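Local coordinates for uncharacterized protein (PDB 2R3S) that probably transfers a methyl group to a hydroxyl oxygen of its substrate, as a putative O-methyltransferase of the family whose subunits pair through a dimerisation domain, at the interface of chains A and B. Residues are numbered along the deposited sequence; one frame, centred on the assembly and turned at random. Chains: chain A/B, uncharacterized protein.

Contact 1: the interface of chains A and B. Residues chain A 278, 288, 291-292, 297-299; chain B 54, 57-58.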
ATOM      1  N   ARG A 278      -6.536  21.638   1.631  1.00 30.64           N
ATOM      2  CA  ARG A 278      -6.766  20.287   2.175  1.00 30.48           C
ATOM      3  C   ARG A 278      -6.038  19.218   1.387  1.00 29.71           C
ATOM      4  O   ARG A 278      -6.405  18.052   1.487  1.00 27.95           O
ATOM      5  CB  ARG A 278      -8.251  19.930   2.270  1.00 30.48           C
ATOM      6  CG  ARG A 278      -9.079  20.851   3.144  1.00 32.79           C
ATOM      7  CD  ARG A 278     -10.408  20.184   3.481  1.00 39.77           C
ATOM      8  NE  ARG A 278     -10.370  19.647   4.827  1.00 39.96           N
ATOM      9  CZ  ARG A 278     -10.744  20.312   5.909  1.00 42.98           C
ATOM     10  NH1 ARG A 278     -11.241  21.539   5.806  1.00 48.40           N
ATOM     11  NH2 ARG A 278     -10.641  19.738   7.088  1.00 46.27           N
ATOM     12  N   SER A 288      -6.530  12.974   6.889  1.00 28.14           N
ATOM     13  CA  SER A 288      -7.976  12.962   6.942  1.00 30.32           C
ATOM     14  C   SER A 288      -8.577  11.575   6.562  1.00 29.60           C
ATOM     15  O   SER A 288      -9.598  11.158   7.127  1.00 27.69           O
ATOM     16  CB  SER A 288      -8.579  14.142   6.150  1.00 31.68           C
ATOM     17  OG  SER A 288      -8.818  13.820   4.802  1.00 42.72           O
HETATM   18  N   MSE A 291      -8.442   9.477   9.614  1.00 26.40           N
HETATM   19  CA  MSE A 291      -9.550   9.814  10.487  1.00 26.39           C
HETATM   20  C   MSE A 291     -10.858   9.248   9.990  1.00 25.44           C
HETATM   21  O   MSE A 291     -11.673   8.802  10.783  1.00 28.02           O
HETATM   22  CB  MSE A 291      -9.647  11.319  10.705  1.00 24.36           C
HETATM   23  CG  MSE A 291      -8.440  11.904  11.437  1.00 22.88           C
HETATM   24 SE   MSE A 291      -8.306  11.202  13.275  0.75 26.59          SE
HETATM   25  CE  MSE A 291      -7.241   9.557  12.976  1.00 22.20           C
ATOM     26  N   LEU A 292     -11.066   9.210   8.689  1.00 25.08           N
ATOM     27  CA  LEU A 292     -12.272   8.576   8.154  1.00 25.27           C
ATOM     28  C   LEU A 292     -12.301   7.088   8.469  1.00 26.69           C
ATOM     29  O   LEU A 292     -13.357   6.531   8.832  1.00 26.25           O
ATOM     30  CB  LEU A 292     -12.399   8.792   6.640  1.00 24.54           C
ATOM     31  CG  LEU A 292     -13.551   8.106   5.891  1.00 25.29           C
ATOM     32  CD1 LEU A 292     -14.937   8.681   6.234  1.00 19.41           C
ATOM     33  CD2 LEU A 292     -13.314   8.169   4.401  1.00 24.14           C
ATOM     34  N   ASN A 297     -16.134  10.727  13.458  1.00 30.52           N
ATOM     35  CA  ASN A 297     -16.265  12.113  13.028  0.50 30.13           C
ATOM     36  C   ASN A 297     -14.933  12.882  13.068  1.00 29.90           C
ATOM     37  O   ASN A 297     -14.949  14.112  13.081  1.00 29.11           O
ATOM     38  CB  ASN A 297     -17.242  12.896  13.946  0.50 30.27           C
ATOM     39  CG  ASN A 297     -18.429  12.068  14.447  0.50 28.69           C
ATOM     40  OD1 ASN A 297     -19.279  11.628  13.662  0.50 26.59           O
ATOM     41  ND2 ASN A 297     -18.514  11.896  15.779  0.50 25.23           N
ATOM     42  N   GLY A 298     -13.799  12.196  13.182  1.00 28.00           N
ATOM     43  CA  GLY A 298     -12.509  12.888  13.268  1.00 27.13           C
ATOM     44  C   GLY A 298     -12.112  13.464  11.898  1.00 27.55           C
ATOM     45  O   GLY A 298     -12.688  13.092  10.888  1.00 26.06           O
ATOM     46  N   ASP A 299     -11.117  14.346  11.871  1.00 28.32           N
ATOM     47  CA  ASP A 299     -10.679  15.016  10.635  1.00 28.86           C
ATOM     48  C   ASP A 299      -9.312  15.613  10.877  1.00 30.12           C
ATOM     49  O   ASP A 299      -8.918  15.821  12.029  1.00 25.75           O
ATOM     50  CB  ASP A 299     -11.672  16.134  10.283  1.00 31.25           C
ATOM     51  CG  ASP A 299     -11.724  16.484   8.782  1.00 36.42           C
ATOM     52  OD1 ASP A 299     -10.879  16.058   7.966  1.00 28.93           O
ATOM     53  OD2 ASP A 299     -12.665  17.212   8.446  1.00 38.70           O
TER
ATOM     54  N   ARG B  54     -18.972  13.914   3.493  1.00 27.52           N
ATOM     55  CA  ARG B  54     -17.627  14.026   4.074  1.00 27.16           C
ATOM     56  C   ARG B  54     -16.738  12.866   3.639  1.00 25.08           C
ATOM     57  O   ARG B  54     -15.572  13.059   3.386  1.00 26.58           O
ATOM     58  CB  ARG B  54     -17.651  14.178   5.601  1.00 27.45           C
ATOM     59  CG  ARG B  54     -18.068  12.952   6.362  1.00 27.34           C
ATOM     60  CD  ARG B  54     -18.376  13.289   7.826  1.00 29.44           C
ATOM     61  NE  ARG B  54     -17.203  13.874   8.481  1.00 27.31           N
ATOM     62  CZ  ARG B  54     -16.189  13.186   9.001  1.00 29.73           C
ATOM     63  NH1 ARG B  54     -16.170  11.850   9.014  1.00 30.88           N
ATOM     64  NH2 ARG B  54     -15.197  13.850   9.562  1.00 32.56           N
ATOM     65  N   ARG B  57     -15.563  13.739   0.105  1.00 27.30           N
ATOM     66  CA  ARG B  57     -14.589  14.816   0.150  1.00 27.49           C
ATOM     67  C   ARG B  57     -13.228  14.289   0.604  1.00 28.61           C
ATOM     68  O   ARG B  57     -12.212  14.611   0.026  1.00 28.25           O
ATOM     69  CB  ARG B  57     -15.088  15.914   1.095  1.00 26.63           C
ATOM     70  CG  ARG B  57     -14.116  17.080   1.306  1.00 27.10           C
ATOM     71  CD  ARG B  57     -13.148  16.863   2.474  1.00 29.78           C
ATOM     72  NE  ARG B  57     -13.857  17.000   3.739  1.00 35.52           N
ATOM     73  CZ  ARG B  57     -13.303  16.892   4.941  1.00 34.49           C
ATOM     74  NH1 ARG B  57     -12.006  16.639   5.068  1.00 37.28           N
ATOM     75  NH2 ARG B  57     -14.065  17.032   6.022  1.00 34.70           N
HETATM   76  N   MSE B  58     -13.223  13.486   1.664  1.00 29.27           N
HETATM   77  CA  MSE B  58     -11.982  12.994   2.229  1.00 29.87           C
HETATM   78  C   MSE B  58     -11.263  12.057   1.279  1.00 30.48           C
HETATM   79  O   MSE B  58     -10.030  12.142   1.157  1.00 32.47           O
HETATM   80  CB  MSE B  58     -12.235  12.345   3.593  1.00 29.38           C
HETATM   81  CG  MSE B  58     -12.774  13.358   4.596  1.00 32.44           C
HETATM   82 SE   MSE B  58     -13.792  12.610   6.113  0.75 32.24          SE
HETATM   83  CE  MSE B  58     -12.383  12.514   7.434  1.00 21.26           C
TER
HETATM   84  O   HOH W   1     -14.042  10.524  10.546  1.00 20.96           O
HETATM   85  O   HOH W   2      -9.869  16.242   3.204  1.00 25.50           O
HETATM   86  O   HOH W   3      -7.380  12.940   2.812  1.00 43.03           O

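Contact 2: the interface of chains A and B. Residues chain A 25, 29, 51-52, 55-56, 59; chain B 113-114, 117-118.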
ATOM      1  N   ALA A  25       7.793  -7.365   6.673  1.00 26.51           N
ATOM      2  CA  ALA A  25       8.648  -8.569   6.733  1.00 26.33           C
ATOM      3  C   ALA A  25      10.108  -8.233   6.984  1.00 26.96           C
ATOM      4  O   ALA A  25      10.757  -8.869   7.810  1.00 26.18           O
ATOM      5  CB  ALA A  25       8.510  -9.442   5.454  1.00 24.30           C
ATOM      6  N   LEU A  29      12.024  -9.402  10.374  1.00 30.08           N
ATOM      7  CA  LEU A  29      13.128 -10.345  10.207  1.00 29.67           C
ATOM      8  C   LEU A  29      14.489  -9.731  10.509  1.00 29.34           C
ATOM      9  O   LEU A  29      15.494 -10.409  10.438  1.00 30.26           O
ATOM     10  CB  LEU A  29      13.114 -10.925   8.792  1.00 29.89           C
ATOM     11  CG  LEU A  29      11.942 -11.847   8.465  1.00 28.84           C
ATOM     12  CD1 LEU A  29      11.990 -12.261   6.993  1.00 27.24           C
ATOM     13  CD2 LEU A  29      11.970 -13.051   9.373  1.00 29.24           C
ATOM     14  N   THR A  51      16.068 -17.687   7.402  1.00 31.55           N
ATOM     15  CA  THR A  51      14.987 -17.763   6.415  1.00 30.63           C
ATOM     16  C   THR A  51      15.470 -18.664   5.263  1.00 29.82           C
ATOM     17  O   THR A  51      16.626 -19.020   5.231  1.00 29.29           O
ATOM     18  CB  THR A  51      14.632 -16.350   5.833  1.00 30.31           C
ATOM     19  OG1 THR A  51      15.688 -15.903   4.977  1.00 29.66           O
ATOM     20  CG2 THR A  51      14.424 -15.289   6.901  1.00 28.30           C
ATOM     21  N   SER A  52      14.613 -18.992   4.299  1.00 30.06           N
ATOM     22  CA  SER A  52      15.083 -19.611   3.054  1.00 29.99           C
ATOM     23  C   SER A  52      15.896 -18.574   2.285  1.00 31.00           C
ATOM     24  O   SER A  52      15.697 -17.353   2.463  1.00 29.47           O
ATOM     25  CB  SER A  52      13.908 -20.016   2.191  1.00 30.83           C
ATOM     26  OG  SER A  52      13.247 -18.843   1.724  1.00 30.68           O
ATOM     27  N   GLY A  55      13.684 -16.897  -0.459  1.00 26.16           N
ATOM     28  CA  GLY A  55      12.806 -15.903   0.170  1.00 29.00           C
ATOM     29  C   GLY A  55      13.518 -14.609   0.486  1.00 27.37           C
ATOM     30  O   GLY A  55      13.035 -13.534   0.155  1.00 26.73           O
HETATM   31  N   MSE A  56      14.690 -14.726   1.118  1.00 27.62           N
HETATM   32  CA  MSE A  56      15.532 -13.570   1.354  1.00 26.83           C
HETATM   33  C   MSE A  56      15.889 -12.836   0.048  1.00 26.87           C
HETATM   34  O   MSE A  56      15.822 -11.617  -0.008  1.00 26.79           O
HETATM   35  CB  MSE A  56      16.790 -13.955   2.137  1.00 26.57           C
HETATM   36  CG  MSE A  56      17.653 -12.758   2.539  1.00 28.51           C
HETATM   37 SE   MSE A  56      16.670 -11.504   3.678  0.75 32.35          SE
HETATM   38  CE  MSE A  56      16.396 -12.665   5.265  1.00 26.21           C
ATOM     39  N   LEU A  59      12.687 -11.015  -1.360  1.00 28.39           N
ATOM     40  CA  LEU A  59      12.461  -9.822  -0.516  1.00 26.48           C
ATOM     41  C   LEU A  59      13.482  -8.693  -0.770  1.00 25.36           C
ATOM     42  O   LEU A  59      13.110  -7.534  -0.925  1.00 25.87           O
ATOM     43  CB  LEU A  59      12.421 -10.200   0.990  1.00 25.83           C
ATOM     44  CG  LEU A  59      12.092  -9.078   2.002  1.00 29.05           C
ATOM     45  CD1 LEU A  59      10.696  -8.473   1.747  1.00 23.12           C
ATOM     46  CD2 LEU A  59      12.268  -9.585   3.463  1.00 21.13           C
TER
ATOM     47  N   LEU B 113       3.485 -12.491   4.439  1.00 33.93           N
ATOM     48  CA  LEU B 113       4.707 -12.427   3.664  1.00 31.66           C
ATOM     49  C   LEU B 113       5.913 -12.822   4.493  1.00 28.84           C
ATOM     50  O   LEU B 113       6.786 -13.486   3.997  1.00 29.57           O
ATOM     51  CB  LEU B 113       4.904 -11.025   3.048  1.00 31.49           C
ATOM     52  CG  LEU B 113       5.998 -10.926   2.001  1.00 29.64           C
ATOM     53  CD1 LEU B 113       5.721 -11.956   0.888  1.00 23.38           C
ATOM     54  CD2 LEU B 113       6.128  -9.518   1.444  1.00 28.80           C
ATOM     55  N   THR B 114       5.939 -12.468   5.769  1.00 28.18           N
ATOM     56  CA  THR B 114       7.054 -12.880   6.645  1.00 29.32           C
ATOM     57  C   THR B 114       7.224 -14.408   6.674  1.00 28.60           C
ATOM     58  O   THR B 114       8.345 -14.918   6.583  1.00 28.85           O
ATOM     59  CB  THR B 114       6.838 -12.328   8.103  1.00 31.10           C
ATOM     60  OG1 THR B 114       6.563 -10.915   8.047  1.00 29.03           O
ATOM     61  CG2 THR B 114       8.035 -12.606   9.004  1.00 31.12           C
ATOM     62  N   VAL B 117       8.624 -15.702   3.388  1.00 27.87           N
ATOM     63  CA  VAL B 117      10.083 -15.473   3.283  1.00 27.49           C
ATOM     64  C   VAL B 117      10.900 -16.536   4.034  1.00 27.21           C
ATOM     65  O   VAL B 117      11.932 -17.044   3.538  1.00 26.76           O
ATOM     66  CB  VAL B 117      10.463 -14.047   3.765  1.00 26.37           C
ATOM     67  CG1 VAL B 117      11.974 -13.914   3.869  1.00 24.18           C
ATOM     68  CG2 VAL B 117       9.894 -12.977   2.796  1.00 21.23           C
ATOM     69  N   LEU B 118      10.446 -16.866   5.235  1.00 29.75           N
ATOM     70  CA  LEU B 118      11.050 -17.941   6.009  1.00 31.24           C
ATOM     71  C   LEU B 118      10.906 -19.307   5.332  1.00 31.05           C
ATOM     72  O   LEU B 118      11.844 -20.067   5.300  1.00 33.38           O
ATOM     73  CB  LEU B 118      10.408 -18.005   7.384  1.00 34.56           C
ATOM     74  CG  LEU B 118      10.669 -16.856   8.351  1.00 33.35           C
ATOM     75  CD1 LEU B 118       9.485 -16.749   9.276  1.00 37.10           C
ATOM     76  CD2 LEU B 118      11.941 -17.105   9.146  1.00 35.65           C
TER

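Contact 1: the interface of chains A and B
A:Asp299 and A:Gly298 meet B:Arg57 and B:Arg54 where an extended stretch of chain A, with phi/psi of -164/160° at A:Asp299, faces one flank of helix 53-65 of chain B. The carboxylate of A:Asp299 and the guanidinium of B:Arg57 reach toward each other tip to tip, their planes 26° apart. B:Arg57 NH2 gives the shorter, salt-bridging hydrogen bond, 2.8 Å to A:Asp299 OD2, and its NH1 a nearly straight one of 3.2 Å to A:Asp299 OD1. OD1 is met on its syn lone pair, OD2 on the syn side but out of the carboxylate plane. B:Arg57 gets there by bending midway along its chain, which lays its guanidinium over its neighbour's CG, in B:Met58. A:Arg278 crosses B:Arg57 at about a right angle and forms a long salt bridge within its own chain, A:Arg278 NH2 to A:Asp299 OD2 at 3.5 Å, so the carboxylate probably offsets two positive charges. An alanine in place of A:Asp299 would probably leave B:Arg57 and A:Arg278 without their shared counter-charge and B:Arg57 free to turn. B:Arg54 sends NH2 to the carbonyl A:Gly298 O at 2.9 Å; that oxygen lies in the guanidinium plane, though the nitrogen stands above the carbonyl plane. Its NH1 holds a water that also bonds A:Met291 O and A:Gly298 O. Between the two arginines runs the selenomethionine B:Met58, whose CE lies 3.8 Å from A:Leu292 CB. Two further waters meet A:Ser288 OG, one bridging to B:Arg57 NH1 and the other to B:Met58 O. The site thus joins helix 282-294 and the loops on either side of it, in the methyltransferase region of chain A, to a helix of the dimerisation region of chain B.

Contact 2: the interface of chains A and B
Helix 113-119 of chain B lies against three pieces of chain A: the end of helix 17-28 with A:Leu29 just beyond it, the loop at A:Thr51 and A:Ser52, and the start of helix 53-65. B:Val117 faces all three. Its CG1, anti to the backbone N (chi1 171°), comes within 3.5 Å of A:Leu29 CD1, the two side chains crossing obliquely; both branches border A:Gly55, and CG2 also faces A:Leu59. The other branch of A:Leu29, CD2, touches B:Thr114 CG2 at 4.0 Å and also meets B:Leu118 CD2. A:Leu29 and B:Thr114 slide past each other in opposite directions, and the hydroxyl OG1 of B:Thr114 rests against the CA of A:Ala25 at 3.4 Å. Next to A:Leu29, A:Thr51 lies side by side with B:Val117 and crosses B:Leu118 at about a right angle, with A:Thr51 CG2 3.8 Å from B:Leu118 CD2. The main polar link is the hydroxyl of A:Ser52: OG donates to the carbonyl B:Val117 O at 2.9 Å, tilted 27° from the carbonyl plane. A:Ser52 caps the N-terminus of helix 53-65: its OG accepts the N-H of A:Gly55 (N to OG 3.0 Å), which helps fix the hydroxyl's rotation. The backbone N of A:Ser52 adds weak bonds to B:Val117 O and B:Leu118 O. In the fold, the carbonyl end of a short helix in chain B thus meets the N-terminal end of helix 53-65 in the dimerisation region of chain A.

The C-alpha centres of contact 1 and contact 2 lie about 36 Å apart, and the two share no residue as given. They do share an element: helix 53-65, supplied by chain B in contact 1 and by chain A in contact 2. Since the interface is two-fold symmetric, each copy of this helix serves both contacts, with B:Arg54, B:Arg57 and B:Met58 in one, and the N-terminal turn and A:Leu59 in the other. Contact 1 is mainly charged and watered, contact 2 mainly apolar. Together they fit an intertwined dimer, in keeping with the family's dimerisation domain.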